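Long-range contacts in carbamate kinase (Aeropyrum pernix, PDB 2E9Y), which probably catalyses the reversible phosphoryl transfer between carbamoyl phosphate and ADP that yields ATP and carbamate: residues L232-D237 against A293-L298; P239-N244 against A309-M314; I114-V119 against V197-R202; P77-T82 against L207-A212; Y137-A142 against G159-V164. One frame throughout, in Å; residues are numbered along the deposited sequence.

Contact 1: L232-D237 against A293-L298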
# COMPACT_ATOMS: atom_id res chain seq x y z
N LEU A 232 19.62 16.31 -1.74
CA LEU A 232 19.32 15.05 -1.06
C LEU A 232 19.47 15.38 0.42
O LEU A 232 20.51 15.91 0.85
CB LEU A 232 20.32 13.94 -1.43
CG LEU A 232 20.26 12.68 -0.55
CD1 LEU A 232 18.89 12.01 -0.68
CD2 LEU A 232 21.36 11.71 -0.94
N VAL A 233 18.43 15.10 1.19
CA VAL A 233 18.44 15.38 2.61
C VAL A 233 18.20 14.09 3.39
O VAL A 233 17.26 13.36 3.10
CB VAL A 233 17.33 16.38 2.99
CG1 VAL A 233 17.35 16.65 4.50
CG2 VAL A 233 17.49 17.67 2.21
N ILE A 234 19.06 13.82 4.37
CA ILE A 234 18.88 12.64 5.20
C ILE A 234 18.64 13.12 6.62
O ILE A 234 19.53 13.72 7.24
CB ILE A 234 20.12 11.72 5.18
CG1 ILE A 234 20.36 11.21 3.76
CG2 ILE A 234 19.89 10.53 6.11
CD1 ILE A 234 21.58 10.33 3.63
N LEU A 235 17.44 12.89 7.14
CA LEU A 235 17.10 13.32 8.48
C LEU A 235 17.15 12.16 9.46
O LEU A 235 16.41 11.19 9.32
CB LEU A 235 15.70 13.96 8.49
CG LEU A 235 15.53 15.22 7.64
CD1 LEU A 235 14.10 15.71 7.75
CD2 LEU A 235 16.50 16.30 8.11
N THR A 236 18.04 12.27 10.44
CA THR A 236 18.20 11.21 11.43
C THR A 236 17.98 11.75 12.85
O THR A 236 17.33 12.78 13.03
CB THR A 236 19.61 10.58 11.30
OG1 THR A 236 19.75 9.50 12.22
CG2 THR A 236 20.68 11.63 11.54
N ASP A 237 18.52 11.05 13.85
CA ASP A 237 18.34 11.47 15.23
C ASP A 237 19.58 12.11 15.85
O ASP A 237 19.69 12.21 17.07
CB ASP A 237 17.86 10.28 16.07
CG ASP A 237 18.92 9.21 16.22
OD1 ASP A 237 19.78 9.08 15.32
OD2 ASP A 237 18.88 8.48 17.23
N ALA A 293 24.66 17.47 -0.72
CA ALA A 293 23.75 16.58 -0.00
C ALA A 293 23.95 16.98 1.45
O ALA A 293 25.03 17.44 1.83
CB ALA A 293 24.14 15.13 -0.21
N VAL A 294 22.92 16.82 2.28
CA VAL A 294 23.07 17.19 3.68
C VAL A 294 22.48 16.13 4.61
O VAL A 294 21.45 15.53 4.31
CB VAL A 294 22.41 18.57 3.95
CG1 VAL A 294 20.92 18.52 3.61
CG2 VAL A 294 22.64 18.97 5.40
N ILE A 295 23.18 15.89 5.71
CA ILE A 295 22.75 14.92 6.71
C ILE A 295 22.56 15.67 8.02
O ILE A 295 23.50 16.29 8.53
CB ILE A 295 23.80 13.81 6.91
CG1 ILE A 295 23.98 13.04 5.60
CG2 ILE A 295 23.36 12.87 8.02
CD1 ILE A 295 25.15 12.07 5.61
N GLY A 296 21.35 15.63 8.56
CA GLY A 296 21.10 16.33 9.81
C GLY A 296 19.99 15.75 10.66
O GLY A 296 19.50 14.65 10.40
N SER A 297 19.59 16.51 11.67
CA SER A 297 18.55 16.12 12.61
C SER A 297 17.15 16.45 12.12
O SER A 297 16.93 17.50 11.50
CB SER A 297 18.81 16.83 13.95
OG SER A 297 17.81 16.52 14.90
N LEU A 298 16.20 15.56 12.39
CA LEU A 298 14.81 15.78 11.98
C LEU A 298 14.32 17.07 12.64
O LEU A 298 13.63 17.87 12.01
CB LEU A 298 13.93 14.61 12.43
CG LEU A 298 12.40 14.79 12.33
CD1 LEU A 298 11.99 15.02 10.88
CD2 LEU A 298 11.71 13.56 12.89
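L235 reaches from strand 232-236 over the C-terminal end of strand 293-297. Its CB lies 4.0 Å from L298 CA. CG stands anti to the carbonyl carbon (chi1 -62°), beside its own backbone N. From CG the two methyls part. CD1 meets CD1 of L298 tip to tip at 3.8 Å, and the two leucine side chains cross at about a right angle. CD2 stops 3.6 Å from S297 O. G296, the bridge partner of L235, brings no side chain to this face.

V233 and V294 share the face of L235 and lie side by side, with V233 CG2 3.8 Å from V294 CG1. Helix 301-305 packs on them. On the other face I234 and I295 also run alongside each other, I234 CB being 4.1 Å from I295 CG1. There F285 and K278 of helix 275-289 close over the strands.

The backbones run parallel and exchange five hydrogen bonds. T236 N to G296 O is the shortest at 2.8 Å, and it is nearly straight (172°). L298 N to T236 O is the longest at 3.1 Å, past the last residue of strand 293-297. The other edge of strand 231-236 pairs with strand 6-10, which places it inside the main sheet of the amino acid kinase fold. The hydrogen bonds between the two strands are all main chain, and the side chains that meet each other across the strands are apolar. The contact should therefore depend on shape and strand pairing, and probably little on ionisation.

Contact 2: P239-N244 against A309-M314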
# COMPACT_ATOMS: atom_id res chain seq x y z
N PRO A 239 22.70 15.43 15.09
CA PRO A 239 22.96 16.68 14.36
C PRO A 239 23.67 16.57 13.01
O PRO A 239 23.73 17.53 12.26
CB PRO A 239 23.76 17.51 15.37
CG PRO A 239 24.48 16.47 16.17
CD PRO A 239 23.40 15.43 16.38
N GLY A 240 24.21 15.39 12.71
CA GLY A 240 24.88 15.21 11.43
C GLY A 240 25.91 14.10 11.45
O GLY A 240 25.70 13.06 12.08
N VAL A 241 27.01 14.31 10.74
CA VAL A 241 28.08 13.32 10.69
C VAL A 241 29.18 13.75 11.64
O VAL A 241 29.51 14.93 11.74
CB VAL A 241 28.67 13.21 9.26
CG1 VAL A 241 29.72 12.12 9.22
CG2 VAL A 241 27.57 12.93 8.26
N ALA A 242 29.76 12.78 12.36
CA ALA A 242 30.82 13.09 13.29
C ALA A 242 31.97 12.09 13.20
O ALA A 242 31.75 10.90 12.98
CB ALA A 242 30.27 13.10 14.72
N VAL A 243 33.19 12.59 13.34
CA VAL A 243 34.37 11.73 13.32
C VAL A 243 34.63 11.46 14.79
O VAL A 243 34.37 12.31 15.64
CB VAL A 243 35.58 12.44 12.68
CG1 VAL A 243 35.35 12.64 11.20
CG2 VAL A 243 35.83 13.77 13.36
N ASN A 244 35.15 10.27 15.11
CA ASN A 244 35.40 9.92 16.51
C ASN A 244 34.08 9.99 17.27
O ASN A 244 34.04 10.34 18.45
CB ASN A 244 36.42 10.88 17.13
CG ASN A 244 37.84 10.52 16.78
OD1 ASN A 244 38.17 10.29 15.61
ND2 ASN A 244 38.71 10.47 17.78
N ALA A 309 22.27 23.90 8.94
CA ALA A 309 22.46 22.95 10.03
C ALA A 309 22.82 21.59 9.48
O ALA A 309 22.66 21.32 8.29
CB ALA A 309 21.15 22.86 10.82
N GLY A 310 23.34 20.70 10.33
CA GLY A 310 23.73 19.38 9.86
C GLY A 310 25.05 19.40 9.11
O GLY A 310 25.75 20.41 9.08
N THR A 311 25.38 18.27 8.48
CA THR A 311 26.62 18.15 7.73
C THR A 311 26.38 18.27 6.23
O THR A 311 25.69 17.45 5.63
CB THR A 311 27.30 16.80 8.00
OG1 THR A 311 27.57 16.68 9.40
CG2 THR A 311 28.61 16.70 7.22
N VAL A 312 26.95 19.31 5.61
CA VAL A 312 26.80 19.50 4.18
C VAL A 312 27.95 18.79 3.46
O VAL A 312 29.12 19.09 3.69
CB VAL A 312 26.83 20.99 3.81
CG1 VAL A 312 26.64 21.15 2.31
CG2 VAL A 312 25.75 21.74 4.57
N VAL A 313 27.60 17.82 2.62
CA VAL A 313 28.60 17.07 1.86
C VAL A 313 28.76 17.81 0.54
O VAL A 313 27.83 17.86 -0.27
CB VAL A 313 28.13 15.62 1.62
CG1 VAL A 313 29.18 14.85 0.84
CG2 VAL A 313 27.87 14.94 2.97
N MET A 314 29.94 18.38 0.33
CA MET A 314 30.23 19.17 -0.87
C MET A 314 31.00 18.44 -1.96
O MET A 314 31.63 17.42 -1.71
CB MET A 314 31.00 20.43 -0.46
CG MET A 314 30.43 21.14 0.76
SD MET A 314 31.44 22.52 1.33
CE MET A 314 32.70 21.65 2.29
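T311 lays its side chain across V241 at about a right angle. V241 CB is 3.6 Å from T311 OG1 and 4.0 Å from T311 CG2. The contact joins a loop of the amino acid kinase fold to strand 311-314 of its main sheet. That strand lies antiparallel to strand 293-297 and parallel to strand 255-257.

The torsion of T311 divides its two branches. OG1 is anti to the carbonyl carbon (chi1 -59°), beside the backbone N, and faces the V241 backbone. CG2 is anti to the backbone N and rests on the valine. V241 in turn offers CG2, which sits 3.9 Å from T311 CB. Outside the pair, V241 packs on F270 and on M275 and V279 of helix 275-289.

OG1 is the polar centre. It accepts a hydrogen bond from V241 N at 2.8 Å, almost straight at 171°. It is also hydrogen-bonded to L253 O. A carbonyl oxygen can only accept, so the threonine proton goes there. The hydroxyl is thus held on both sides, and its rotation is probably fixed.

Two glycines let the backbones come this close. A CB on G240 would fall 2.6 Å from T311 OG1 and would also strike the preceding carbonyl oxygen. G310 has a positive phi (77°), which glycine adopts easily. Beside them P239 O receives a C-H...O contact from the other segment. The carbon is G310 CA, only 3.0 Å from P239 O.

Contact 3: I114-V119 against V197-R202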
# COMPACT_ATOMS: atom_id res chain seq x y z
N ILE A 114 3.48 3.42 -4.49
CA ILE A 114 4.01 2.10 -4.25
C ILE A 114 5.20 1.94 -5.16
O ILE A 114 5.11 2.15 -6.36
CB ILE A 114 2.94 1.05 -4.59
CG1 ILE A 114 1.69 1.17 -3.71
CG2 ILE A 114 3.50 -0.37 -4.41
CD1 ILE A 114 2.01 1.20 -2.21
N SER A 115 6.35 1.62 -4.53
CA SER A 115 7.63 1.79 -5.23
C SER A 115 8.47 0.50 -5.25
O SER A 115 8.69 -0.14 -4.23
CB SER A 115 8.38 2.90 -4.52
OG SER A 115 7.57 4.07 -4.53
N ARG A 116 8.92 0.12 -6.47
CA ARG A 116 9.84 -1.02 -6.59
C ARG A 116 11.25 -0.53 -6.93
O ARG A 116 11.43 0.49 -7.58
CB ARG A 116 9.36 -1.90 -7.73
CG ARG A 116 8.05 -2.65 -7.46
CD ARG A 116 7.40 -3.14 -8.76
NE ARG A 116 7.13 -1.98 -9.62
CZ ARG A 116 6.68 -2.17 -10.88
NH1 ARG A 116 6.46 -3.39 -11.38
NH2 ARG A 116 6.43 -1.10 -11.64
N VAL A 117 12.26 -1.28 -6.49
CA VAL A 117 13.64 -0.91 -6.76
C VAL A 117 14.35 -2.08 -7.43
O VAL A 117 14.26 -3.21 -6.96
CB VAL A 117 14.39 -0.54 -5.45
CG1 VAL A 117 15.85 -0.26 -5.74
CG2 VAL A 117 13.75 0.67 -4.82
N LEU A 118 15.02 -1.81 -8.54
CA LEU A 118 15.75 -2.84 -9.28
C LEU A 118 17.09 -3.13 -8.61
O LEU A 118 17.84 -2.22 -8.28
CB LEU A 118 15.99 -2.39 -10.73
CG LEU A 118 16.69 -3.39 -11.67
CD1 LEU A 118 15.75 -4.56 -11.94
CD2 LEU A 118 17.06 -2.71 -12.97
N VAL A 119 17.39 -4.41 -8.39
CA VAL A 119 18.66 -4.81 -7.80
C VAL A 119 19.30 -5.83 -8.74
O VAL A 119 18.63 -6.36 -9.62
CB VAL A 119 18.48 -5.42 -6.38
CG1 VAL A 119 17.86 -4.37 -5.45
CG2 VAL A 119 17.61 -6.66 -6.43
N VAL A 197 10.31 -1.99 -2.89
CA VAL A 197 10.18 -3.43 -3.15
C VAL A 197 11.20 -3.92 -4.19
O VAL A 197 11.18 -3.51 -5.35
CB VAL A 197 8.75 -3.66 -3.66
CG1 VAL A 197 8.55 -5.13 -4.01
CG2 VAL A 197 7.75 -3.25 -2.60
N PRO A 198 12.15 -4.79 -3.78
CA PRO A 198 13.16 -5.29 -4.68
C PRO A 198 12.62 -6.23 -5.73
O PRO A 198 11.92 -7.19 -5.46
CB PRO A 198 14.19 -6.08 -3.89
CG PRO A 198 13.88 -5.90 -2.43
CD PRO A 198 12.38 -5.35 -2.45
N VAL A 199 13.02 -5.92 -6.95
CA VAL A 199 12.78 -6.83 -8.03
C VAL A 199 14.06 -7.00 -8.83
O VAL A 199 15.00 -6.20 -8.76
CB VAL A 199 11.71 -6.20 -8.91
CG1 VAL A 199 10.42 -6.04 -8.10
CG2 VAL A 199 12.17 -4.83 -9.38
N VAL A 200 14.12 -8.14 -9.55
CA VAL A 200 15.26 -8.39 -10.45
C VAL A 200 14.75 -8.61 -11.87
O VAL A 200 13.62 -9.04 -12.09
CB VAL A 200 16.00 -9.64 -9.96
CG1 VAL A 200 16.62 -9.40 -8.59
CG2 VAL A 200 15.05 -10.82 -9.89
N GLU A 201 15.59 -8.25 -12.86
CA GLU A 201 15.19 -8.55 -14.23
C GLU A 201 15.53 -9.99 -14.59
O GLU A 201 16.66 -10.45 -14.46
CB GLU A 201 15.92 -7.59 -15.16
CG GLU A 201 16.22 -6.25 -14.49
CD GLU A 201 17.42 -5.61 -15.17
OE1 GLU A 201 17.24 -4.97 -16.19
OE2 GLU A 201 18.53 -5.78 -14.66
N ARG A 202 14.47 -10.72 -15.00
CA ARG A 202 14.67 -12.06 -15.47
C ARG A 202 14.80 -12.06 -16.98
O ARG A 202 14.53 -11.07 -17.65
CB ARG A 202 13.45 -12.90 -15.08
CG ARG A 202 13.26 -13.00 -13.57
CD ARG A 202 14.42 -13.66 -12.81
NE ARG A 202 14.00 -13.95 -11.43
CZ ARG A 202 14.92 -14.33 -10.51
NH1 ARG A 202 16.19 -14.45 -10.83
NH2 ARG A 202 14.51 -14.57 -9.26
O HOH W 1 18.25 -7.28 -12.18
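Three hydrogen bonds grip the oxygen of water 1. It donates to V119 O at 2.7 Å and to E201 OE2 at 2.9 Å, and it accepts from E201 N. The water thus joins V119 O and E201 N, the pair that would come next in the parallel pattern. The short strand axes diverge by 42°.

Four direct bonds precede it. V197 N to S115 O is nearly straight (176°). V117 N meets V197 O at 2.7 Å, but from well above the carbonyl plane. V199 N to V117 O and V119 N to V199 O continue the series.

V119 CG2 touches V200 CG1 at 3.6 Å. On the face of R116, V197 and V199, R116 CG lies 4.0 Å from V197 CB. The arginine tip leads elsewhere, to salt bridges with D175 and with E98 of the second subunit.

L118 stretches with CG anti to the backbone N and crosses E201 at about a right angle, CD2 being 3.7 Å from E201 CD. An alanine in place of L118 would remove CG and both methyls and would probably loosen the packing against E201 and L207. V197 also packs on L91 of the second subunit. These are neighbouring parallel strands of the main sheet in the amino acid kinase fold, placed here beside the dimer interface.

Contact 4: P77-T82 against L207-A212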
# COMPACT_ATOMS: atom_id res chain seq x y z
N PRO A 77 5.31 -13.47 1.47
CA PRO A 77 6.75 -13.25 1.28
C PRO A 77 7.13 -11.84 1.70
O PRO A 77 6.28 -10.94 1.74
CB PRO A 77 6.96 -13.50 -0.21
CG PRO A 77 5.66 -13.05 -0.80
CD PRO A 77 4.64 -13.63 0.17
N LEU A 78 8.42 -11.65 1.99
CA LEU A 78 8.94 -10.37 2.43
C LEU A 78 8.61 -9.19 1.52
O LEU A 78 8.37 -8.09 2.00
CB LEU A 78 10.46 -10.47 2.63
CG LEU A 78 11.21 -9.25 3.16
CD1 LEU A 78 10.62 -8.81 4.48
CD2 LEU A 78 12.68 -9.60 3.32
N TYR A 79 8.60 -9.40 0.20
CA TYR A 79 8.32 -8.27 -0.68
C TYR A 79 6.88 -7.80 -0.55
O TYR A 79 6.59 -6.62 -0.76
CB TYR A 79 8.66 -8.61 -2.14
CG TYR A 79 7.98 -9.82 -2.70
CD1 TYR A 79 6.69 -9.75 -3.22
CD2 TYR A 79 8.64 -11.05 -2.75
CE1 TYR A 79 6.08 -10.87 -3.79
CE2 TYR A 79 8.05 -12.17 -3.32
CZ TYR A 79 6.77 -12.07 -3.84
OH TYR A 79 6.18 -13.18 -4.41
N ILE A 80 5.97 -8.71 -0.18
CA ILE A 80 4.58 -8.33 0.03
C ILE A 80 4.51 -7.58 1.37
O ILE A 80 3.78 -6.60 1.51
CB ILE A 80 3.65 -9.57 0.07
CG1 ILE A 80 3.48 -10.14 -1.35
CG2 ILE A 80 2.28 -9.20 0.65
CD1 ILE A 80 2.95 -9.14 -2.35
N ALA A 81 5.27 -8.05 2.35
CA ALA A 81 5.30 -7.39 3.65
C ALA A 81 5.82 -5.96 3.45
O ALA A 81 5.28 -5.00 4.00
CB ALA A 81 6.21 -8.15 4.61
N THR A 82 6.87 -5.82 2.64
CA THR A 82 7.42 -4.50 2.38
C THR A 82 6.37 -3.60 1.72
O THR A 82 6.21 -2.44 2.10
CB THR A 82 8.67 -4.57 1.48
OG1 THR A 82 9.73 -5.21 2.20
CG2 THR A 82 9.11 -3.18 1.05
N LEU A 207 10.16 -8.63 -14.81
CA LEU A 207 10.61 -8.20 -13.49
C LEU A 207 10.00 -9.17 -12.49
O LEU A 207 8.84 -9.54 -12.60
CB LEU A 207 10.13 -6.78 -13.18
CG LEU A 207 10.75 -5.62 -13.96
CD1 LEU A 207 10.20 -4.30 -13.42
CD2 LEU A 207 12.26 -5.65 -13.85
N GLU A 208 10.80 -9.59 -11.52
CA GLU A 208 10.31 -10.53 -10.52
C GLU A 208 10.69 -10.07 -9.12
O GLU A 208 11.85 -9.78 -8.85
CB GLU A 208 10.91 -11.92 -10.76
CG GLU A 208 10.37 -13.01 -9.86
CD GLU A 208 11.07 -14.33 -10.07
OE1 GLU A 208 11.15 -14.78 -11.24
OE2 GLU A 208 11.54 -14.93 -9.08
N PRO A 209 9.70 -9.97 -8.22
CA PRO A 209 9.96 -9.55 -6.86
C PRO A 209 10.86 -10.57 -6.17
O PRO A 209 10.78 -11.77 -6.42
CB PRO A 209 8.63 -9.44 -6.12
CG PRO A 209 7.51 -9.76 -7.11
CD PRO A 209 8.33 -10.44 -8.30
N VAL A 210 11.74 -10.13 -5.28
CA VAL A 210 12.61 -11.06 -4.55
C VAL A 210 12.56 -10.76 -3.05
O VAL A 210 12.27 -9.63 -2.65
CB VAL A 210 14.08 -10.99 -5.03
CG1 VAL A 210 14.18 -11.48 -6.46
CG2 VAL A 210 14.60 -9.56 -4.91
N GLU A 211 12.84 -11.77 -2.23
CA GLU A 211 12.84 -11.55 -0.79
C GLU A 211 14.18 -10.98 -0.38
O GLU A 211 15.17 -11.70 -0.26
CB GLU A 211 12.55 -12.85 -0.03
CG GLU A 211 11.07 -13.22 -0.01
CD GLU A 211 10.76 -14.28 1.01
OE1 GLU A 211 11.21 -15.43 0.83
OE2 GLU A 211 10.07 -13.96 2.01
N ALA A 212 14.20 -9.67 -0.18
CA ALA A 212 15.40 -8.97 0.22
C ALA A 212 14.97 -7.58 0.67
O ALA A 212 13.81 -7.20 0.49
CB ALA A 212 16.35 -8.85 -0.97
O HOH W 2 11.02 -7.01 0.30
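The tight part of this contact is the ring of Y79. P209 CB sits over the centre of one face, 3.5 Å from the ring centroid, in a CH-pi contact. P77 CG lies against the opposite face, offset toward the rim. The tyrosine is therefore held between two prolines. Its CG takes the crowded position between backbone N and carbonyl carbon (chi1 56°).

Next to the ring, E211 reaches the start of helix 78-103. Its OE2 accepts from L78 N at 2.8 Å, almost straight (170°), through the lone pair that points away from OE1. E211 OE2 also lies 3.6 Å from L78 CB. The other oxygen, OE1, forms a salt bridge with R163. The helix start and that arginine would both probably favour a charged carboxylate. P77 O is likewise well used, accepting from I80 N and A81 N.

The looser part is bridged by a single water. Water 2 donates to A212 O at 2.8 Å and is hydrogen-bonded to T82 OG1 at 2.9 Å. Beside it L78 CD2 comes no nearer than 3.8 Å to A212 N. The CB of V210 points away from the helix.

V59 of helix 56-67 packs on L78 and T82. V197 of strand 197-201 also touches Y79 and T82. Strand 207-209 runs antiparallel to that strand, and V25 and H95 of the second subunit pack on Y79 and P209.

Contact 5: Y137-A142 against G159-V164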
# COMPACT_ATOMS: atom_id res chain seq x y z
N TYR A 137 13.61 -18.10 15.54
CA TYR A 137 13.22 -19.43 15.10
C TYR A 137 13.96 -20.49 15.89
O TYR A 137 15.11 -20.29 16.29
CB TYR A 137 13.56 -19.62 13.62
CG TYR A 137 12.73 -18.77 12.68
CD1 TYR A 137 13.16 -17.50 12.31
CD2 TYR A 137 11.54 -19.25 12.15
CE1 TYR A 137 12.41 -16.72 11.43
CE2 TYR A 137 10.78 -18.48 11.26
CZ TYR A 137 11.23 -17.22 10.90
OH TYR A 137 10.50 -16.45 10.02
N GLY A 138 13.29 -21.62 16.10
CA GLY A 138 13.90 -22.72 16.82
C GLY A 138 14.77 -23.51 15.86
O GLY A 138 14.60 -23.41 14.64
N ARG A 139 15.70 -24.29 16.40
CA ARG A 139 16.61 -25.07 15.56
C ARG A 139 15.90 -25.97 14.55
O ARG A 139 16.21 -25.94 13.36
CB ARG A 139 17.52 -25.91 16.45
CG ARG A 139 18.49 -26.79 15.68
CD ARG A 139 19.32 -27.63 16.62
NE ARG A 139 20.15 -28.59 15.90
CZ ARG A 139 21.02 -29.41 16.47
NH1 ARG A 139 21.19 -29.38 17.79
NH2 ARG A 139 21.73 -30.25 15.73
N GLU A 140 14.96 -26.77 15.03
CA GLU A 140 14.24 -27.69 14.15
C GLU A 140 13.48 -26.98 13.04
O GLU A 140 13.55 -27.38 11.87
CB GLU A 140 13.27 -28.55 14.97
CG GLU A 140 13.97 -29.43 16.00
CD GLU A 140 15.12 -30.22 15.40
OE1 GLU A 140 14.89 -30.97 14.42
OE2 GLU A 140 16.26 -30.10 15.91
N GLU A 141 12.76 -25.92 13.39
CA GLU A 141 12.00 -25.17 12.40
C GLU A 141 12.93 -24.48 11.39
O GLU A 141 12.65 -24.46 10.19
CB GLU A 141 11.11 -24.14 13.09
CG GLU A 141 10.37 -23.21 12.14
CD GLU A 141 9.27 -22.42 12.82
OE1 GLU A 141 9.47 -22.00 13.98
OE2 GLU A 141 8.21 -22.20 12.19
N ALA A 142 14.02 -23.91 11.89
CA ALA A 142 14.97 -23.22 11.02
C ALA A 142 15.64 -24.18 10.04
O ALA A 142 15.77 -23.88 8.85
CB ALA A 142 16.03 -22.50 11.86
N GLY A 159 19.84 -17.08 22.13
CA GLY A 159 19.08 -18.31 21.92
C GLY A 159 18.31 -18.27 20.60
O GLY A 159 17.78 -17.26 20.17
N GLY A 160 18.30 -19.43 19.91
CA GLY A 160 17.52 -19.51 18.66
C GLY A 160 18.27 -18.94 17.45
O GLY A 160 19.48 -18.70 17.47
N PHE A 161 17.51 -18.73 16.38
CA PHE A 161 18.06 -18.23 15.12
C PHE A 161 17.24 -17.09 14.53
O PHE A 161 16.05 -16.96 14.80
CB PHE A 161 18.09 -19.38 14.11
CG PHE A 161 18.90 -20.55 14.56
CD1 PHE A 161 18.34 -21.53 15.37
CD2 PHE A 161 20.24 -20.66 14.21
CE1 PHE A 161 19.10 -22.60 15.83
CE2 PHE A 161 21.01 -21.73 14.66
CZ PHE A 161 20.44 -22.70 15.47
N ARG A 162 17.89 -16.28 13.71
CA ARG A 162 17.23 -15.17 13.03
C ARG A 162 17.34 -15.46 11.55
O ARG A 162 18.38 -15.92 11.07
CB ARG A 162 17.92 -13.83 13.31
CG ARG A 162 17.82 -13.29 14.73
CD ARG A 162 16.37 -13.04 15.15
NE ARG A 162 15.66 -12.06 14.32
CZ ARG A 162 15.82 -10.74 14.38
NH1 ARG A 162 16.68 -10.20 15.23
NH2 ARG A 162 15.10 -9.95 13.59
N ARG A 163 16.26 -15.23 10.80
CA ARG A 163 16.34 -15.43 9.37
C ARG A 163 17.05 -14.19 8.86
O ARG A 163 16.73 -13.08 9.30
CB ARG A 163 14.96 -15.49 8.72
CG ARG A 163 15.05 -15.66 7.20
CD ARG A 163 13.76 -15.29 6.47
NE ARG A 163 13.90 -15.54 5.03
CZ ARG A 163 12.96 -15.28 4.13
NH1 ARG A 163 11.79 -14.76 4.49
NH2 ARG A 163 13.18 -15.56 2.85
N VAL A 164 18.02 -14.36 7.97
CA VAL A 164 18.72 -13.22 7.41
C VAL A 164 18.44 -13.23 5.91
O VAL A 164 18.39 -14.28 5.28
CB VAL A 164 20.26 -13.30 7.65
CG1 VAL A 164 20.57 -12.96 9.11
CG2 VAL A 164 20.77 -14.69 7.31
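Two backbone hydrogen bonds tie Y137 to F161 as an antiparallel hydrogen-bonded pair. Y137 N to F161 O is short and straight (2.8 Å, 174°). F161 N to Y137 O is more bent, at 2.9 Å and 146°. Both donors lie in the carbonyl plane.

Each ring also turns an edge to its partner's carbonyl. Y137 O lies in the plane of the F161 ring, 3.6 Å from F161 CD1. F161 O lies likewise in the plane of the Y137 ring.

Apolar packing adds the start of helix 139-149, with G138 at its N-cap. F161 CE1 meets R139 CA at 3.5 Å and R139 CB at 3.7 Å. F161 CD1 reaches A142 CB at 4.3 Å. An alanine in place of F161 would remove the ring and would probably leave this first helical turn less firmly packed. Y137 CE1 touches R163 CB at 3.9 Å.

Charge lies at the tip of R163, which pairs with E211 and makes a cation-pi contact with W151. Strand 161-165 is shared by the other strands of a small antiparallel sheet. This sheet and its helix are consistent with the protruding subdomain of carbamate kinases.

How the contacts relate
Contacts 1, 2 and 3 are buried, while contacts 4 and 5 are only partly so. Contacts 1 and 2 adjoin through neighbouring strands 293-297 and 311-314, where I295 O lies 2.7 Å from T311 N. Contacts 3 and 4 meet likewise through strands 197-201 and 207-209, on the opposite side of the chain centre. Both of these touch the second subunit. Contact 5 belongs to a separate sheet. It reaches contact 4 through a salt bridge, E211 OE1 to R163 NH2 at 2.8 Å. Chemistry follows place. Contact 1 relies on backbone bonds and aliphatic packing. Contact 2 turns on one hydroxyl. Waters join in at contacts 3 and 4, charged side chains at contacts 3, 4 and 5, and aromatic rings at 4 and 5.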